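PHO85 cyclin-10 (Saccharomyces cerevisiae, PDB 4KRD) serves as a cyclin partner of the cyclin-dependent kinase PHO85, forming a holoenzyme that phosphorylates and negatively regulates glycogen synthase GSY2. Local coordinates at residues T111-R116 / L124-Q129. Sequence-based numbering, arbitrary orientation.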
ATOM      1  N   THR B 111      -6.453  -8.806  15.686  1.00 28.84           N
ATOM      2  CA  THR B 111      -5.240  -8.119  16.084  1.00 23.15           C
ATOM      3  C   THR B 111      -5.507  -7.028  17.122  1.00 25.33           C
ATOM      4  O   THR B 111      -4.617  -6.650  17.887  1.00 27.71           O
ATOM      5  CB  THR B 111      -4.452  -7.598  14.847  1.00 32.50           C
ATOM      6  OG1 THR B 111      -3.109  -7.271  15.232  1.00 31.56           O
ATOM      7  CG2 THR B 111      -5.138  -6.379  14.259  1.00 29.47           C
ATOM      8  N   LEU B 112      -6.734  -6.520  17.160  1.00 26.62           N
ATOM      9  CA  LEU B 112      -7.102  -5.575  18.207  1.00 28.05           C
ATOM     10  C   LEU B 112      -7.198  -6.273  19.578  1.00 32.76           C
ATOM     11  O   LEU B 112      -6.751  -5.738  20.609  1.00 29.03           O
ATOM     12  CB  LEU B 112      -8.430  -4.888  17.860  1.00 29.48           C
ATOM     13  CG  LEU B 112      -9.023  -3.886  18.861  1.00 32.02           C
ATOM     14  CD1 LEU B 112      -7.996  -2.843  19.329  1.00 33.57           C
ATOM     15  CD2 LEU B 112     -10.294  -3.211  18.304  1.00 35.44           C
ATOM     16  N   PHE B 113      -7.780  -7.467  19.599  1.00 28.77           N
ATOM     17  CA  PHE B 113      -8.156  -8.072  20.894  1.00 28.07           C
ATOM     18  C   PHE B 113      -7.206  -9.162  21.397  1.00 32.16           C
ATOM     19  O   PHE B 113      -7.219  -9.498  22.578  1.00 37.17           O
ATOM     20  CB  PHE B 113      -9.601  -8.593  20.848  1.00 30.96           C
ATOM     21  CG  PHE B 113     -10.630  -7.500  20.787  1.00 34.42           C
ATOM     22  CD1 PHE B 113     -10.938  -6.765  21.917  1.00 34.46           C
ATOM     23  CD2 PHE B 113     -11.266  -7.183  19.597  1.00 32.22           C
ATOM     24  CE1 PHE B 113     -11.867  -5.739  21.862  1.00 35.51           C
ATOM     25  CE2 PHE B 113     -12.200  -6.157  19.547  1.00 33.37           C
ATOM     26  CZ  PHE B 113     -12.493  -5.436  20.684  1.00 37.49           C
ATOM     27  N   LEU B 114      -6.389  -9.712  20.501  1.00 29.78           N
ATOM     28  CA  LEU B 114      -5.534 -10.849  20.832  1.00 31.42           C
ATOM     29  C   LEU B 114      -4.058 -10.607  20.550  1.00 40.01           C
ATOM     30  O   LEU B 114      -3.693  -9.982  19.543  1.00 34.32           O
ATOM     31  CB  LEU B 114      -5.960 -12.084  20.024  1.00 29.22           C
ATOM     32  CG  LEU B 114      -7.379 -12.634  20.241  1.00 33.93           C
ATOM     33  CD1 LEU B 114      -7.776 -13.558  19.089  1.00 36.55           C
ATOM     34  CD2 LEU B 114      -7.470 -13.354  21.575  1.00 37.87           C
ATOM     35  N   THR B 115      -3.214 -11.131  21.432  1.00 29.48           N
ATOM     36  CA  THR B 115      -1.796 -11.294  21.129  1.00 32.12           C
ATOM     37  C   THR B 115      -1.348 -12.693  21.590  1.00 37.55           C
ATOM     38  O   THR B 115      -2.186 -13.527  21.967  1.00 36.39           O
ATOM     39  CB  THR B 115      -0.957 -10.190  21.818  1.00 35.58           C
ATOM     40  OG1 THR B 115       0.401 -10.252  21.367  1.00 33.72           O
ATOM     41  CG2 THR B 115      -0.995 -10.355  23.331  1.00 39.20           C
ATOM     42  N   ARG B 116      -0.048 -12.962  21.533  1.00 34.99           N
ATOM     43  CA  ARG B 116       0.524 -14.170  22.124  1.00 38.37           C
ATOM     44  C   ARG B 116       1.628 -13.766  23.063  1.00 43.38           C
ATOM     45  O   ARG B 116       2.366 -12.828  22.782  1.00 42.61           O
ATOM     46  CB  ARG B 116       1.112 -15.099  21.074  1.00 37.78           C
ATOM     47  CG  ARG B 116       0.114 -15.746  20.165  1.00 38.05           C
ATOM     48  CD  ARG B 116       0.799 -16.765  19.280  1.00 35.69           C
ATOM     49  NE  ARG B 116      -0.130 -17.305  18.301  1.00 33.60           N
ATOM     50  CZ  ARG B 116      -0.994 -18.274  18.575  1.00 45.32           C
ATOM     51  NH1 ARG B 116      -1.029 -18.801  19.795  1.00 39.72           N
ATOM     52  NH2 ARG B 116      -1.813 -18.722  17.633  1.00 46.90           N
ATOM     53  N   LEU B 124      -5.832 -12.433  25.732  1.00 35.51           N
ATOM     54  CA  LEU B 124      -6.755 -11.336  25.484  1.00 33.59           C
ATOM     55  C   LEU B 124      -6.128 -10.014  25.918  1.00 38.59           C
ATOM     56  O   LEU B 124      -5.663  -9.879  27.049  1.00 40.58           O
ATOM     57  CB  LEU B 124      -8.084 -11.564  26.224  1.00 41.95           C
ATOM     58  CG  LEU B 124      -9.209 -10.584  25.873  1.00 42.08           C
ATOM     59  CD1 LEU B 124      -9.692 -10.822  24.453  1.00 36.82           C
ATOM     60  CD2 LEU B 124     -10.383 -10.676  26.858  1.00 42.22           C
ATOM     61  N   LYS B 125      -6.120  -9.043  25.004  1.00 35.63           N
ATOM     62  CA  LYS B 125      -5.517  -7.738  25.227  1.00 38.39           C
ATOM     63  C   LYS B 125      -6.500  -6.743  25.807  1.00 34.77           C
ATOM     64  O   LYS B 125      -6.127  -5.894  26.598  1.00 44.06           O
ATOM     65  CB  LYS B 125      -4.991  -7.158  23.890  1.00 39.32           C
ATOM     66  CG  LYS B 125      -3.650  -7.688  23.459  1.00 42.95           C
ATOM     67  CD  LYS B 125      -3.358  -7.356  21.982  1.00 40.35           C
ATOM     68  CE  LYS B 125      -3.643  -5.907  21.650  1.00 41.14           C
ATOM     69  NZ  LYS B 125      -3.254  -5.605  20.242  1.00 38.07           N
ATOM     70  N   LEU B 126      -7.749  -6.823  25.363  1.00 41.38           N
ATOM     71  CA  LEU B 126      -8.776  -5.866  25.760  1.00 39.10           C
ATOM     72  C   LEU B 126     -10.097  -6.569  25.917  1.00 41.45           C
ATOM     73  O   LEU B 126     -10.365  -7.578  25.261  1.00 40.74           O
ATOM     74  CB  LEU B 126      -8.980  -4.792  24.682  1.00 44.13           C
ATOM     75  CG  LEU B 126      -7.816  -3.979  24.139  1.00 50.33           C
ATOM     76  CD1 LEU B 126      -8.227  -3.343  22.811  1.00 46.91           C
ATOM     77  CD2 LEU B 126      -7.409  -2.923  25.150  1.00 57.66           C
ATOM     78  N   ASN B 127     -10.941  -6.009  26.771  1.00 44.04           N
ATOM     79  CA  ASN B 127     -12.281  -6.527  26.941  1.00 44.89           C
ATOM     80  C   ASN B 127     -13.199  -6.010  25.841  1.00 41.64           C
ATOM     81  O   ASN B 127     -13.237  -4.809  25.565  1.00 46.42           O
ATOM     82  CB  ASN B 127     -12.822  -6.147  28.321  1.00 49.78           C
ATOM     83  CG  ASN B 127     -12.088  -6.863  29.455  1.00 48.32           C
ATOM     84  OD1 ASN B 127     -12.406  -8.001  29.786  1.00 55.07           O
ATOM     85  ND2 ASN B 127     -11.109  -6.194  30.049  1.00 47.00           N
ATOM     86  N   LEU B 128     -13.919  -6.922  25.201  1.00 36.55           N
ATOM     87  CA  LEU B 128     -14.988  -6.559  24.272  1.00 39.21           C
ATOM     88  C   LEU B 128     -16.342  -6.644  24.985  1.00 44.31           C
ATOM     89  O   LEU B 128     -16.625  -7.652  25.621  1.00 43.41           O
ATOM     90  CB  LEU B 128     -15.002  -7.540  23.106  1.00 32.25           C
ATOM     91  CG  LEU B 128     -16.056  -7.335  22.010  1.00 36.44           C
ATOM     92  CD1 LEU B 128     -15.987  -5.929  21.405  1.00 35.16           C
ATOM     93  CD2 LEU B 128     -15.878  -8.401  20.936  1.00 33.22           C
ATOM     94  N   GLN B 129     -17.174  -5.609  24.858  1.00 46.04           N
ATOM     95  CA  GLN B 129     -18.547  -5.625  25.387  1.00 48.02           C
ATOM     96  C   GLN B 129     -19.553  -5.696  24.246  1.00 50.49           C
ATOM     97  O   GLN B 129     -19.245  -5.288  23.118  1.00 39.92           O
ATOM     98  CB  GLN B 129     -18.855  -4.353  26.177  1.00 49.64           C
ATOM     99  CG  GLN B 129     -17.868  -3.978  27.253  1.00 55.47           C
ATOM    100  CD  GLN B 129     -18.247  -2.656  27.906  1.00 64.62           C
ATOM    101  OE1 GLN B 129     -17.780  -1.590  27.497  1.00 61.72           O
ATOM    102  NE2 GLN B 129     -19.120  -2.718  28.910  1.00 61.59           N
TER
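K125, on the chain returning from a short hairpin, hydrogen-bonds to two carbonyl oxygens at the end of helix 99-113 in this cyclin domain, T111 O and F113 O. It binds first through its backbone: K125 N donates an almost straight hydrogen bond (177°) to F113 O at 2.7 Å, approaching from above the carbonyl plane. K125 CB rests against that same oxygen, K125 CG lies 3.8 Å from T115 CG2, and CD packs on CB of T115 and the carbonyl of L114. A bend at chi3 (47°) carries K125 CE to within 3.3 Å of L112 O. K125 NZ then donates to T111 O at 2.9 Å, nearly along its C=O axis. The ammonium charge probably complements the negative end of the helix dipole. An alanine here would remove the aliphatic packing on T115 and the bond to T111 O, and would probably loosen the helix terminus. Alongside, F113 CZ lies 3.6 Å from L128 CD1, while L126 O, buried without a hydrogen-bond partner in the model, sits at the ring edge and CD1 of L126 meets CD1 of L112. L114, the first residue past the helix, pairs with L124 as an antiparallel non-hydrogen-bonded pair of the hairpin 114-116/122-124. The contact thus ties this helix end to the loop before helix 130-148, with helix 36-54 touching F113 and L128 and helix 166-180 packing on L112.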